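Local coordinates for protein beta 1-3 glucanase (Clostridium beijerinckii NCIMB 8052, PDB 5H4E) that probably hydrolyses beta-1,3-glucans through a glycoside hydrolase family 64 domain, at residues T243-Y251 / D294-Q302. Sequence-based numbering, arbitrary orientation.
Sequences TFTCDRGTY and DDEKAIKAQ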
# COMPACT_ATOMS: atom_id res chain seq x y z
N THR A 243 21.14 3.00 18.13
CA THR A 243 21.87 1.91 17.51
C THR A 243 20.97 0.74 17.22
O THR A 243 20.27 0.25 18.12
CB THR A 243 23.03 1.45 18.40
OG1 THR A 243 23.86 2.58 18.69
CG2 THR A 243 23.84 0.37 17.69
N PHE A 244 20.98 0.29 15.97
CA PHE A 244 20.15 -0.84 15.59
C PHE A 244 20.84 -1.72 14.56
O PHE A 244 21.76 -1.30 13.86
CB PHE A 244 18.79 -0.36 15.07
CG PHE A 244 18.83 0.25 13.70
CD1 PHE A 244 19.06 1.61 13.53
CD2 PHE A 244 18.59 -0.53 12.57
CE1 PHE A 244 19.07 2.18 12.26
CE2 PHE A 244 18.61 0.04 11.30
CZ PHE A 244 18.85 1.38 11.15
N THR A 245 20.39 -2.97 14.49
CA THR A 245 20.92 -3.92 13.55
C THR A 245 19.78 -4.52 12.73
O THR A 245 18.75 -4.89 13.28
CB THR A 245 21.68 -5.05 14.26
OG1 THR A 245 22.70 -4.47 15.09
CG2 THR A 245 22.32 -5.99 13.26
N CYS A 246 19.97 -4.56 11.41
CA CYS A 246 19.10 -5.32 10.53
C CYS A 246 19.98 -6.20 9.65
O CYS A 246 21.16 -6.40 9.96
CB CYS A 246 18.21 -4.41 9.69
SG CYS A 246 19.05 -3.13 8.70
N ASP A 247 19.42 -6.74 8.57
CA ASP A 247 20.19 -7.60 7.68
C ASP A 247 21.39 -6.88 7.04
O ASP A 247 22.45 -7.47 6.88
CB ASP A 247 19.29 -8.19 6.58
CG ASP A 247 18.48 -9.37 7.07
OD1 ASP A 247 18.42 -9.60 8.29
OD2 ASP A 247 17.90 -10.09 6.22
N ARG A 248 21.20 -5.60 6.71
CA ARG A 248 22.22 -4.81 6.02
C ARG A 248 23.44 -4.50 6.87
O ARG A 248 24.52 -4.19 6.34
CB ARG A 248 21.62 -3.49 5.52
CG ARG A 248 20.45 -3.66 4.59
CD ARG A 248 20.05 -2.31 4.02
NE ARG A 248 21.18 -1.59 3.44
CZ ARG A 248 21.55 -1.68 2.17
NH1 ARG A 248 20.88 -2.47 1.33
NH2 ARG A 248 22.58 -0.98 1.72
N GLY A 249 23.28 -4.56 8.19
CA GLY A 249 24.37 -4.31 9.11
C GLY A 249 23.91 -3.54 10.33
O GLY A 249 22.70 -3.42 10.57
N THR A 250 24.86 -3.03 11.10
CA THR A 250 24.52 -2.24 12.28
C THR A 250 24.76 -0.76 12.05
O THR A 250 25.87 -0.33 11.67
CB THR A 250 25.32 -2.70 13.52
OG1 THR A 250 25.08 -4.09 13.76
CG2 THR A 250 24.89 -1.90 14.76
N TYR A 251 23.71 0.02 12.26
CA TYR A 251 23.77 1.46 12.08
C TYR A 251 23.68 2.18 13.42
O TYR A 251 22.96 1.74 14.30
CB TYR A 251 22.62 1.93 11.18
CG TYR A 251 22.63 1.33 9.79
CD1 TYR A 251 23.28 1.97 8.74
CD2 TYR A 251 21.96 0.13 9.53
CE1 TYR A 251 23.29 1.43 7.47
CE2 TYR A 251 21.97 -0.42 8.25
CZ TYR A 251 22.63 0.23 7.22
OH TYR A 251 22.62 -0.30 5.95
N ASP A 294 21.49 3.51 -0.81
CA ASP A 294 20.78 2.33 -0.29
C ASP A 294 20.78 2.25 1.24
O ASP A 294 19.82 1.77 1.85
CB ASP A 294 21.39 1.05 -0.86
CG ASP A 294 21.01 0.81 -2.31
OD1 ASP A 294 20.36 1.69 -2.91
OD2 ASP A 294 21.37 -0.27 -2.84
N ASP A 295 21.85 2.74 1.86
CA ASP A 295 21.94 2.71 3.32
C ASP A 295 20.98 3.71 3.93
O ASP A 295 20.27 3.42 4.89
CB ASP A 295 23.36 3.01 3.79
CG ASP A 295 24.30 1.85 3.59
OD1 ASP A 295 23.90 0.69 3.85
OD2 ASP A 295 25.45 2.10 3.16
N GLU A 296 20.96 4.91 3.35
CA GLU A 296 20.09 5.97 3.83
C GLU A 296 18.63 5.58 3.64
O GLU A 296 17.79 5.87 4.50
CB GLU A 296 20.43 7.28 3.11
CG GLU A 296 21.79 7.88 3.57
CD GLU A 296 22.23 9.10 2.77
OE1 GLU A 296 22.07 9.10 1.53
OE2 GLU A 296 22.74 10.06 3.38
N LYS A 297 18.34 4.91 2.53
CA LYS A 297 16.98 4.43 2.27
C LYS A 297 16.52 3.46 3.36
O LYS A 297 15.44 3.62 3.94
CB LYS A 297 16.91 3.78 0.88
CG LYS A 297 16.82 4.79 -0.27
CD LYS A 297 16.77 4.10 -1.64
CE LYS A 297 16.22 5.02 -2.75
NZ LYS A 297 17.13 6.14 -3.16
N ALA A 298 17.36 2.47 3.65
CA ALA A 298 17.04 1.49 4.69
C ALA A 298 16.93 2.11 6.08
O ALA A 298 16.06 1.72 6.87
CB ALA A 298 18.08 0.41 4.70
N ILE A 299 17.81 3.06 6.38
CA ILE A 299 17.74 3.80 7.64
C ILE A 299 16.45 4.60 7.74
O ILE A 299 15.77 4.58 8.78
CB ILE A 299 18.93 4.76 7.81
CG1 ILE A 299 20.20 4.00 8.14
CG2 ILE A 299 18.61 5.83 8.87
CD1 ILE A 299 21.46 4.80 7.90
N LYS A 300 16.09 5.30 6.67
CA LYS A 300 14.84 6.07 6.65
C LYS A 300 13.62 5.17 6.85
O LYS A 300 12.66 5.56 7.52
CB LYS A 300 14.73 6.86 5.33
CG LYS A 300 15.72 8.02 5.25
CD LYS A 300 15.72 8.70 3.88
CE LYS A 300 16.90 9.66 3.79
NZ LYS A 300 16.81 10.56 2.59
N ALA A 301 13.66 3.97 6.27
CA ALA A 301 12.56 3.02 6.41
C ALA A 301 12.39 2.59 7.87
O ALA A 301 11.28 2.55 8.41
CB ALA A 301 12.80 1.80 5.52
N GLN A 302 13.51 2.28 8.50
CA GLN A 302 13.48 1.84 9.89
C GLN A 302 13.00 2.96 10.81
O GLN A 302 12.20 2.72 11.71
CB GLN A 302 14.85 1.37 10.31
CG GLN A 302 15.29 0.12 9.59
CD GLN A 302 14.87 -1.13 10.33
OE1 GLN A 302 14.29 -1.06 11.42
NE2 GLN A 302 15.18 -2.29 9.76
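Asp295 OD1 takes two bonds from the hairpin 243-251: Tyr251 OH donates to it at 2.7 Å, and Arg248 NH2 forms a salt bridge with it at 3.0 Å. The two donors arrive from opposite faces of the carboxylate plane, the arginine steeply from above it, the hydroxyl on the anti side and tilted out of the plane. The arginine N-H is nearly straight on its acceptor (170°), and OD1 lies in the guanidinium plane. Arg248 NE also donates in plane to Tyr251 OH (3.2 Å), so hydroxyl, guanidinium and carboxylate close a small polar ring that restrains rotation of the guanidinium. A bend at chi3 (51°) brings that head over the first turn of helix 294-302, where one guanidinium face meets Asp294 O, while Arg248 CD rests on Ala298 CB at 3.4 Å. Lys264 NZ of the adjoining strand makes a further salt bridge to Asp295 OD1. One helical turn on, Ile299 lies over a face of the Tyr251 ring, its CG1 4.0 Å from the ring centroid in a CH-pi contact, while Ile299 CD1 lies 3.5 Å from Tyr251 CD1. The same CG1 faces the edge of the Phe244 ring. Deeper along the helix, Gln302, folded at chi2 (-90°), places CG 3.7 Å from Phe244 CE2 and turns its amide NE2 toward Cys246 CB. Phe262 backs Phe244, Tyr251 and Ile299 from strand 259-264, and Trp318 meets the Phe244 ring. Paired backbone bonds between Phe244 and Tyr251 set their two rings side by side toward the helix. The arrangement is an antiparallel beta-hairpin at the edge of a four-stranded sheet, packed by one face against an alpha-helix in the glucanase domain.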